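PDB 2OKX: rhamnosidase B from Bacillus sp., which catalyses the hydrolysis of terminal non-reducing alpha-L-rhamnose residues from alpha-L-rhamnosides, as a glycoside hydrolase of family 78. Local coordinates for residues A[461-466]-A[510-515]; A[395-400]-A[485-490]; A[212-217]-A[436-441]. All blocks are in the same frame, centred on the assembly; numbering follows the deposited sequence.

Contact 1. Residues A[461-466]-A[510-515]; sequences TIIDAY and LTVRGN
In a sheet of the concanavalin-like domain, strands 462-472 and 507-513 run antiparallel, and Ile462, Ile463, Asp464 and Ala465 pair in turn with Arg513, Val512, Thr511 and Leu510. Ile462 with Arg513 and Asp464 with Thr511 are the hydrogen-bonded pairs, each closed by two bonds; that from Ile462 N to Arg513 O spans 2.8 Å. Beside them the CA-H of Val512 points at Ile462 O, 3.3 Å from CA to oxygen. On the face bearing Asp464 and Arg513, the arginine chain stays extended from CG to NE, running past its own partner Ile462 to the aspartate two residues on. There NE and NH2 both close on the one oxygen OD1 of Asp464, at 2.7 and 2.8 Å, a side-on salt bridge. OD1 lies in the guanidinium plane, but the carboxylate is turned 64° against it: NH2 meets the anti lone pair, while NE arrives from above the carboxylate. Thr511 CG2 sits over one guanidinium face, toward its rim. Asp464 OD2 also bridges to Arg487, and two arginines at one carboxylate would favour its ionised form. The other face is apolar. Ile463 lies alongside Val512, CD1 to CG2 3.9 Å, and its CG2 branch touches Leu510 CD1 at 3.8 Å. At the strand end Thr461 CG2 reaches Val512 CG1 at 3.6 Å, while its OG1 bonds to Pro458 O. Strand 485-489 flanks 462-466, strand 436-443 flanks 510-513, and helix 397-402 packs against Asp464 and Arg513.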
loop_
_atom_site.group_PDB
_atom_site.type_symbol
_atom_site.label_atom_id
_atom_site.label_comp_id
_atom_site.label_asym_id
_atom_site.label_seq_id
_atom_site.Cartn_x
_atom_site.Cartn_y
_atom_site.Cartn_z
ATOM N N THR A 461 13.871 -29.053 1.996
ATOM C CA THR A 461 14.643 -27.889 1.580
ATOM C C THR A 461 13.815 -26.625 1.814
ATOM O O THR A 461 12.628 -26.571 1.479
ATOM C CB THR A 461 15.035 -27.970 0.086
ATOM O OG1 THR A 461 15.891 -29.101 -0.124
ATOM C CG2 THR A 461 15.769 -26.704 -0.345
ATOM N N ILE A 462 14.442 -25.620 2.412
ATOM C CA ILE A 462 13.764 -24.356 2.687
ATOM C C ILE A 462 14.000 -23.339 1.572
ATOM O O ILE A 462 15.140 -23.104 1.168
ATOM C CB ILE A 462 14.261 -23.732 4.005
ATOM C CG1 ILE A 462 13.863 -24.616 5.189
ATOM C CG2 ILE A 462 13.688 -22.322 4.167
ATOM C CD1 ILE A 462 14.490 -24.173 6.510
ATOM N N ILE A 463 12.918 -22.745 1.079
ATOM C CA ILE A 463 12.999 -21.727 0.038
ATOM C C ILE A 463 12.433 -20.427 0.617
ATOM O O ILE A 463 11.217 -20.293 0.785
ATOM C CB ILE A 463 12.176 -22.121 -1.214
ATOM C CG1 ILE A 463 12.638 -23.483 -1.748
ATOM C CG2 ILE A 463 12.345 -21.060 -2.303
ATOM C CD1 ILE A 463 14.103 -23.514 -2.203
ATOM N N ASP A 464 13.320 -19.486 0.936
ATOM C CA ASP A 464 12.927 -18.195 1.500
ATOM C C ASP A 464 12.913 -17.098 0.439
ATOM O O ASP A 464 13.841 -16.987 -0.367
ATOM C CB ASP A 464 13.893 -17.788 2.614
ATOM C CG ASP A 464 13.643 -18.535 3.912
ATOM O OD1 ASP A 464 14.432 -18.347 4.858
ATOM O OD2 ASP A 464 12.657 -19.296 3.986
ATOM N N ALA A 465 11.858 -16.289 0.451
ATOM C CA ALA A 465 11.716 -15.198 -0.502
ATOM C C ALA A 465 11.508 -13.897 0.259
ATOM O O ALA A 465 10.707 -13.835 1.190
ATOM C CB ALA A 465 10.537 -15.460 -1.424
ATOM N N TYR A 466 12.241 -12.863 -0.141
ATOM C CA TYR A 466 12.162 -11.554 0.496
ATOM C C TYR A 466 12.394 -10.468 -0.559
ATOM O O TYR A 466 13.439 -10.432 -1.200
ATOM C CB TYR A 466 13.215 -11.480 1.606
ATOM C CG TYR A 466 13.488 -10.101 2.162
ATOM C CD1 TYR A 466 12.445 -9.244 2.526
ATOM C CD2 TYR A 466 14.798 -9.668 2.369
ATOM C CE1 TYR A 466 12.704 -7.988 3.085
ATOM C CE2 TYR A 466 15.067 -8.424 2.928
ATOM C CZ TYR A 466 14.017 -7.591 3.286
ATOM O OH TYR A 466 14.294 -6.381 3.878
ATOM N N LEU A 510 16.350 -14.722 -2.769
ATOM C CA LEU A 510 15.838 -16.087 -2.761
ATOM C C LEU A 510 16.923 -16.902 -2.079
ATOM O O LEU A 510 18.006 -17.085 -2.629
ATOM C CB LEU A 510 15.607 -16.588 -4.192
ATOM C CG LEU A 510 14.904 -17.945 -4.303
ATOM C CD1 LEU A 510 13.459 -17.811 -3.837
ATOM C CD2 LEU A 510 14.951 -18.437 -5.737
ATOM N N THR A 511 16.638 -17.377 -0.871
ATOM C CA THR A 511 17.633 -18.125 -0.117
ATOM C C THR A 511 17.232 -19.580 0.105
ATOM O O THR A 511 16.156 -19.874 0.633
ATOM C CB THR A 511 17.905 -17.421 1.223
ATOM O OG1 THR A 511 18.128 -16.025 0.978
ATOM C CG2 THR A 511 19.140 -17.990 1.892
ATOM N N VAL A 512 18.116 -20.482 -0.320
ATOM C CA VAL A 512 17.889 -21.920 -0.220
ATOM C C VAL A 512 18.681 -22.479 0.957
ATOM O O VAL A 512 19.894 -22.288 1.038
ATOM C CB VAL A 512 18.331 -22.626 -1.524
ATOM C CG1 VAL A 512 17.984 -24.113 -1.470
ATOM C CG2 VAL A 512 17.656 -21.960 -2.723
ATOM N N ARG A 513 17.990 -23.171 1.859
ATOM C CA ARG A 513 18.628 -23.730 3.049
ATOM C C ARG A 513 18.284 -25.202 3.329
ATOM O O ARG A 513 17.239 -25.703 2.916
ATOM C CB ARG A 513 18.223 -22.925 4.291
ATOM C CG ARG A 513 17.919 -21.439 4.072
ATOM C CD ARG A 513 17.437 -20.814 5.384
ATOM N NE ARG A 513 16.869 -19.474 5.221
ATOM C CZ ARG A 513 17.578 -18.349 5.209
ATOM N NH1 ARG A 513 18.897 -18.382 5.351
ATOM N NH2 ARG A 513 16.959 -17.186 5.056
ATOM N N GLY A 514 19.178 -25.869 4.054
ATOM C CA GLY A 514 18.972 -27.253 4.460
ATOM C C GLY A 514 18.892 -28.359 3.424
ATOM O O GLY A 514 18.440 -29.463 3.739
ATOM N N ASN A 515 19.323 -28.092 2.198
ATOM C CA ASN A 515 19.281 -29.116 1.163
ATOM C C ASN A 515 20.611 -29.851 1.146
ATOM O O ASN A 515 21.668 -29.231 1.217
ATOM C CB ASN A 515 19.033 -28.482 -0.204
ATOM C CG ASN A 515 20.063 -27.439 -0.541
ATOM O OD1 ASN A 515 20.241 -26.474 0.200
ATOM N ND2 ASN A 515 20.760 -27.627 -1.657
HETATM O O HOH W 1 16.756 -31.203 2.282
HETATM O O HOH W 2 15.555 -14.724 1.309
#

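Contact 2. Residues A[395-400]-A[485-490]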
loop_
_atom_site.group_PDB
_atom_site.type_symbol
_atom_site.label_atom_id
_atom_site.label_comp_id
_atom_site.label_asym_id
_atom_site.label_seq_id
_atom_site.Cartn_x
_atom_site.Cartn_y
_atom_site.Cartn_z
ATOM N N GLU A 395 10.109 -19.128 12.285
ATOM C CA GLU A 395 10.357 -19.249 10.850
ATOM C C GLU A 395 10.236 -17.800 10.388
ATOM O O GLU A 395 9.192 -17.369 9.905
ATOM C CB GLU A 395 9.290 -20.143 10.222
ATOM C CG GLU A 395 9.249 -21.531 10.871
ATOM C CD GLU A 395 8.189 -22.435 10.287
ATOM O OE1 GLU A 395 6.988 -22.217 10.569
ATOM O OE2 GLU A 395 8.560 -23.363 9.536
ATOM N N ASN A 396 11.327 -17.061 10.564
ATOM C CA ASN A 396 11.379 -15.634 10.278
ATOM C C ASN A 396 12.315 -15.227 9.141
ATOM O O ASN A 396 13.502 -14.958 9.350
ATOM C CB ASN A 396 11.764 -14.920 11.582
ATOM C CG ASN A 396 11.852 -13.421 11.435
ATOM O OD1 ASN A 396 11.412 -12.848 10.434
ATOM N ND2 ASN A 396 12.415 -12.768 12.445
ATOM N N VAL A 397 11.758 -15.155 7.936
ATOM C CA VAL A 397 12.541 -14.796 6.763
ATOM C C VAL A 397 13.114 -13.385 6.835
ATOM O O VAL A 397 14.269 -13.171 6.490
ATOM C CB VAL A 397 11.704 -14.941 5.477
ATOM C CG1 VAL A 397 12.533 -14.512 4.260
ATOM C CG2 VAL A 397 11.254 -16.396 5.321
ATOM N N PHE A 398 12.311 -12.425 7.287
ATOM C CA PHE A 398 12.775 -11.042 7.380
ATOM C C PHE A 398 13.980 -10.906 8.311
ATOM O O PHE A 398 15.028 -10.389 7.918
ATOM C CB PHE A 398 11.637 -10.131 7.860
ATOM C CG PHE A 398 11.994 -8.667 7.877
ATOM C CD1 PHE A 398 12.047 -7.932 6.693
ATOM C CD2 PHE A 398 12.282 -8.024 9.077
ATOM C CE1 PHE A 398 12.383 -6.574 6.707
ATOM C CE2 PHE A 398 12.619 -6.668 9.104
ATOM C CZ PHE A 398 12.669 -5.941 7.913
ATOM N N GLY A 399 13.830 -11.372 9.547
ATOM C CA GLY A 399 14.919 -11.273 10.503
ATOM C C GLY A 399 16.167 -11.987 10.036
ATOM O O GLY A 399 17.283 -11.538 10.300
ATOM N N SER A 400 15.976 -13.104 9.337
ATOM C CA SER A 400 17.080 -13.903 8.820
ATOM C C SER A 400 17.802 -13.198 7.670
ATOM O O SER A 400 18.925 -13.565 7.317
ATOM C CB SER A 400 16.564 -15.266 8.345
ATOM O OG SER A 400 15.986 -16.003 9.412
ATOM N N THR A 485 7.790 -11.189 2.819
ATOM C CA THR A 485 8.347 -12.518 2.642
ATOM C C THR A 485 7.384 -13.699 2.678
ATOM O O THR A 485 6.193 -13.564 2.938
ATOM C CB THR A 485 9.328 -12.797 3.782
ATOM O OG1 THR A 485 8.581 -12.885 5.003
ATOM C CG2 THR A 485 10.342 -11.671 3.932
ATOM N N PHE A 486 7.962 -14.868 2.419
ATOM C CA PHE A 486 7.272 -16.141 2.522
ATOM C C PHE A 486 8.345 -17.217 2.617
ATOM O O PHE A 486 9.480 -17.025 2.171
ATOM C CB PHE A 486 6.292 -16.399 1.352
ATOM C CG PHE A 486 6.930 -16.859 0.061
ATOM C CD1 PHE A 486 6.768 -16.111 -1.102
ATOM C CD2 PHE A 486 7.622 -18.069 -0.016
ATOM C CE1 PHE A 486 7.277 -16.559 -2.321
ATOM C CE2 PHE A 486 8.135 -18.524 -1.233
ATOM C CZ PHE A 486 7.962 -17.767 -2.384
ATOM N N ARG A 487 8.007 -18.317 3.270
ATOM C CA ARG A 487 8.924 -19.437 3.375
ATOM C C ARG A 487 8.175 -20.629 2.821
ATOM O O ARG A 487 7.009 -20.849 3.150
ATOM C CB ARG A 487 9.332 -19.722 4.822
ATOM C CG ARG A 487 9.973 -21.111 4.989
ATOM C CD ARG A 487 10.716 -21.242 6.301
ATOM N NE ARG A 487 11.909 -20.406 6.324
ATOM C CZ ARG A 487 12.725 -20.297 7.366
ATOM N NH1 ARG A 487 12.474 -20.975 8.480
ATOM N NH2 ARG A 487 13.793 -19.513 7.295
ATOM N N TYR A 488 8.851 -21.386 1.972
ATOM C CA TYR A 488 8.273 -22.566 1.355
ATOM C C TYR A 488 9.213 -23.719 1.668
ATOM O O TYR A 488 10.415 -23.638 1.406
ATOM C CB TYR A 488 8.183 -22.368 -0.160
ATOM C CG TYR A 488 7.649 -23.560 -0.920
ATOM C CD1 TYR A 488 6.285 -23.693 -1.182
ATOM C CD2 TYR A 488 8.511 -24.555 -1.381
ATOM C CE1 TYR A 488 5.794 -24.788 -1.891
ATOM C CE2 TYR A 488 8.032 -25.657 -2.087
ATOM C CZ TYR A 488 6.676 -25.765 -2.338
ATOM O OH TYR A 488 6.207 -26.850 -3.040
ATOM N N ILE A 489 8.669 -24.779 2.255
ATOM C CA ILE A 489 9.459 -25.954 2.596
ATOM C C ILE A 489 9.090 -27.026 1.578
ATOM O O ILE A 489 7.926 -27.399 1.442
ATOM C CB ILE A 489 9.151 -26.437 4.024
ATOM C CG1 ILE A 489 9.323 -25.271 5.003
ATOM C CG2 ILE A 489 10.100 -27.565 4.406
ATOM C CD1 ILE A 489 8.790 -25.540 6.393
ATOM N N CYS A 490 10.100 -27.510 0.870
ATOM C CA CYS A 490 9.925 -28.490 -0.196
ATOM C C CYS A 490 9.517 -29.916 0.125
ATOM O O CYS A 490 9.915 -30.486 1.138
ATOM C CB CYS A 490 11.206 -28.569 -1.019
ATOM S SG CYS A 490 11.646 -27.025 -1.825
HETATM O O HOH W 3 11.151 -23.676 8.969
HETATM O O HOH W 4 9.260 -12.681 7.619
HETATM O O HOH W 5 16.066 -18.894 9.113
#
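Residues 395-398 run at 150° to strand 485-489, with Val397 and Thr485 closest at 6.3 Å between CA atoms and no hydrogen bond directly across the contact. Val397 faces the strand and slides past Thr485 in the opposite direction, CB to CB 3.6 Å and Val397 CG1 to Thr485 CG2 3.6 Å. Its second branch, CG2, packs on Phe486 O and Arg487 CB. Thr485 OG1 and Phe398 N share a water, which accepts from the N-H. Asn396 is the N-cap of the helix: its OD1 accepts from Gly399 N at 3.0 Å, and Ser400 OG and N both bond to its O, from opposite faces of the carbonyl plane. Arg487 bends at chi3 (-69°), which places NE where it forms a salt bridge with Asp464, while NH1 lies against CA and CB of Glu395. The carboxylate of Glu395 stands 76° to the guanidinium, and its OE2 stays 4.7 Å from Arg487 NH1. Off the line between them a water donates to Glu395 OE2 (2.7 Å) and accepts from Arg487 NH1 (3.0 Å). Another water lies in the guanidinium plane and links NH2 to Ser400 OG. The helix start therefore rests on the strand through the Val397-Thr485 patch and Glu395 packing on Arg487, with water carrying the polar links; Glu395 is likely to feel Arg487 as an attraction at a distance, since that arginine's direct charge partner is Asp464.

Contact 3. Residues A[212-217]-A[436-441]; sequences SRVKAP and DCELVI
One water is gripped by Ser212 and Glu438 together: Ser212 OG donates to it at 2.7 Å, and it donates to Glu438 OE2 at 2.6 Å and to Glu438 O. The serine and glutamate meet through this water at their polar ends, while their backbones form a hydrogen-bonded antiparallel pair, Glu438 N to Ser212 O 2.8 Å and nearly straight (175°). The next such pair joins Val214 and Asp436, with Asp436 N reaching Val214 O at 2.7 Å. Strand 207-215 comes from far earlier in the chain, yet it adds to the sheet of the concanavalin-like domain between strands 406-410 and 436-443; the short axes stand at 123° between N-to-C directions, a marked twist. On the face carrying Val214, its CG2 lies 3.9 Å from Glu438 CB and 4.0 Å from Asp436 CB, and CG1, anti to the carbonyl carbon (chi1 -52°), is set against the Glu438 chain, 3.8 Å from Glu438 OE1, an oxygen salt-bridged to Arg404. An alanine in place of Val214 would probably open a gap beside these two CB atoms and take away the apolar cover along the Glu438 chain. Arg213 and Cys437 point to the opposite face, where Arg213 is salt-bridged to Glu408 through NE and hydrogen-bonded through NH1 to Asp434 O. Past Lys215 the chain enters a loop, where a water accepts from Ala216 N and donates to Asp436 OD1, the oxygen that also bridges to Arg513.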
loop_
_atom_site.group_PDB
_atom_site.type_symbol
_atom_site.label_atom_id
_atom_site.label_comp_id
_atom_site.label_asym_id
_atom_site.label_seq_id
_atom_site.Cartn_x
_atom_site.Cartn_y
_atom_site.Cartn_z
ATOM N N SER A 212 25.458 -15.582 -2.853
ATOM C CA SER A 212 26.277 -15.534 -1.652
ATOM C C SER A 212 26.059 -16.750 -0.776
ATOM O O SER A 212 25.011 -17.392 -0.837
ATOM C CB SER A 212 25.936 -14.287 -0.824
ATOM O OG SER A 212 26.060 -13.089 -1.573
ATOM N N ARG A 213 27.068 -17.067 0.027
ATOM C CA ARG A 213 26.959 -18.160 0.981
ATOM C C ARG A 213 26.590 -17.397 2.245
ATOM O O ARG A 213 27.330 -16.511 2.676
ATOM C CB ARG A 213 28.299 -18.880 1.166
ATOM C CG ARG A 213 28.254 -19.973 2.240
ATOM C CD ARG A 213 29.551 -20.788 2.271
ATOM N NE ARG A 213 30.701 -20.010 2.725
ATOM C CZ ARG A 213 31.192 -20.048 3.961
ATOM N NH1 ARG A 213 30.636 -20.830 4.876
ATOM N NH2 ARG A 213 32.245 -19.309 4.283
ATOM N N VAL A 214 25.445 -17.716 2.833
ATOM C CA VAL A 214 25.009 -16.986 4.016
ATOM C C VAL A 214 24.483 -17.857 5.156
ATOM O O VAL A 214 24.253 -19.052 4.989
ATOM C CB VAL A 214 23.898 -15.979 3.637
ATOM C CG1 VAL A 214 24.354 -15.111 2.459
ATOM C CG2 VAL A 214 22.622 -16.728 3.271
ATOM N N LYS A 215 24.293 -17.229 6.311
ATOM C CA LYS A 215 23.761 -17.898 7.492
ATOM C C LYS A 215 22.865 -16.941 8.265
ATOM O O LYS A 215 23.208 -15.774 8.442
ATOM C CB LYS A 215 24.886 -18.358 8.421
ATOM C CG LYS A 215 25.733 -19.499 7.891
ATOM C CD LYS A 215 26.812 -19.859 8.907
ATOM C CE LYS A 215 27.645 -21.042 8.438
ATOM N NZ LYS A 215 28.776 -21.323 9.368
ATOM N N ALA A 216 21.721 -17.448 8.712
ATOM C CA ALA A 216 20.773 -16.671 9.500
ATOM C C ALA A 216 21.155 -16.874 10.962
ATOM O O ALA A 216 21.944 -17.764 11.285
ATOM C CB ALA A 216 19.359 -17.177 9.265
ATOM N N PRO A 217 20.608 -16.049 11.866
ATOM C CA PRO A 217 20.933 -16.197 13.291
ATOM C C PRO A 217 20.406 -17.534 13.812
ATOM O O PRO A 217 19.407 -18.046 13.304
ATOM C CB PRO A 217 20.209 -15.015 13.937
ATOM C CG PRO A 217 20.099 -14.003 12.812
ATOM C CD PRO A 217 19.743 -14.880 11.642
ATOM N N ASP A 436 23.984 -21.359 3.678
ATOM C CA ASP A 436 22.866 -21.377 2.742
ATOM C C ASP A 436 23.254 -20.680 1.436
ATOM O O ASP A 436 24.265 -19.982 1.370
ATOM C CB ASP A 436 21.667 -20.656 3.358
ATOM C CG ASP A 436 21.313 -21.177 4.742
ATOM O OD1 ASP A 436 20.728 -20.405 5.528
ATOM O OD2 ASP A 436 21.608 -22.357 5.039
ATOM N N CYS A 437 22.433 -20.860 0.407
ATOM C CA CYS A 437 22.689 -20.248 -0.890
ATOM C C CYS A 437 21.709 -19.106 -1.130
ATOM O O CYS A 437 20.513 -19.335 -1.280
ATOM C CB CYS A 437 22.539 -21.280 -2.010
ATOM S SG CYS A 437 22.870 -20.620 -3.664
ATOM N N GLU A 438 22.223 -17.882 -1.162
ATOM C CA GLU A 438 21.378 -16.716 -1.387
ATOM C C GLU A 438 21.526 -16.157 -2.800
ATOM O O GLU A 438 22.628 -15.843 -3.243
ATOM C CB GLU A 438 21.721 -15.613 -0.389
ATOM C CG GLU A 438 21.032 -14.281 -0.691
ATOM C CD GLU A 438 21.663 -13.127 0.060
ATOM O OE1 GLU A 438 21.416 -12.996 1.278
ATOM O OE2 GLU A 438 22.418 -12.359 -0.572
ATOM N N LEU A 439 20.406 -16.038 -3.498
ATOM C CA LEU A 439 20.393 -15.477 -4.842
ATOM C C LEU A 439 19.644 -14.152 -4.789
ATOM O O LEU A 439 18.567 -14.082 -4.205
ATOM C CB LEU A 439 19.647 -16.402 -5.806
ATOM C CG LEU A 439 20.394 -17.449 -6.631
ATOM C CD1 LEU A 439 21.291 -18.287 -5.757
ATOM C CD2 LEU A 439 19.367 -18.308 -7.358
ATOM N N VAL A 440 20.213 -13.100 -5.372
ATOM C CA VAL A 440 19.513 -11.819 -5.425
ATOM C C VAL A 440 19.081 -11.683 -6.878
ATOM O O VAL A 440 19.910 -11.513 -7.774
ATOM C CB VAL A 440 20.408 -10.624 -5.024
ATOM C CG1 VAL A 440 19.643 -9.317 -5.230
ATOM C CG2 VAL A 440 20.800 -10.743 -3.555
ATOM N N ILE A 441 17.776 -11.800 -7.096
ATOM C CA ILE A 441 17.180 -11.733 -8.423
ATOM C C ILE A 441 16.687 -10.315 -8.679
ATOM O O ILE A 441 15.918 -9.786 -7.888
ATOM C CB ILE A 441 15.967 -12.693 -8.514
ATOM C CG1 ILE A 441 16.393 -14.118 -8.136
ATOM C CG2 ILE A 441 15.366 -12.651 -9.901
ATOM C CD1 ILE A 441 17.464 -14.690 -9.012
HETATM O O HOH W 6 23.689 -12.916 -2.775
HETATM O O HOH W 7 20.977 -20.150 8.272
#

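In the fold
All three contacts reach one sheet. Contact 1 lies in the middle, sharing neighbouring strands with contact 2 through 462-466 and 485-490, and with contact 3 through 510-515 and 436-441. Contacts 1 and 2 are buried, contact 3 only partly. Contacts 1 and 3 are strand pairs held by backbone bonds, whereas contact 2 sets a helix start against the sheet by apolar touch and water. A run of alternating charges, Arg487, Asp464, Arg513 and Asp436, threads from contact 2 through contact 1 to contact 3. Contacts 2 and 3, about 12 Å apart between centres, also meet directly, where Ser400 packs on Ala216 and Pro217.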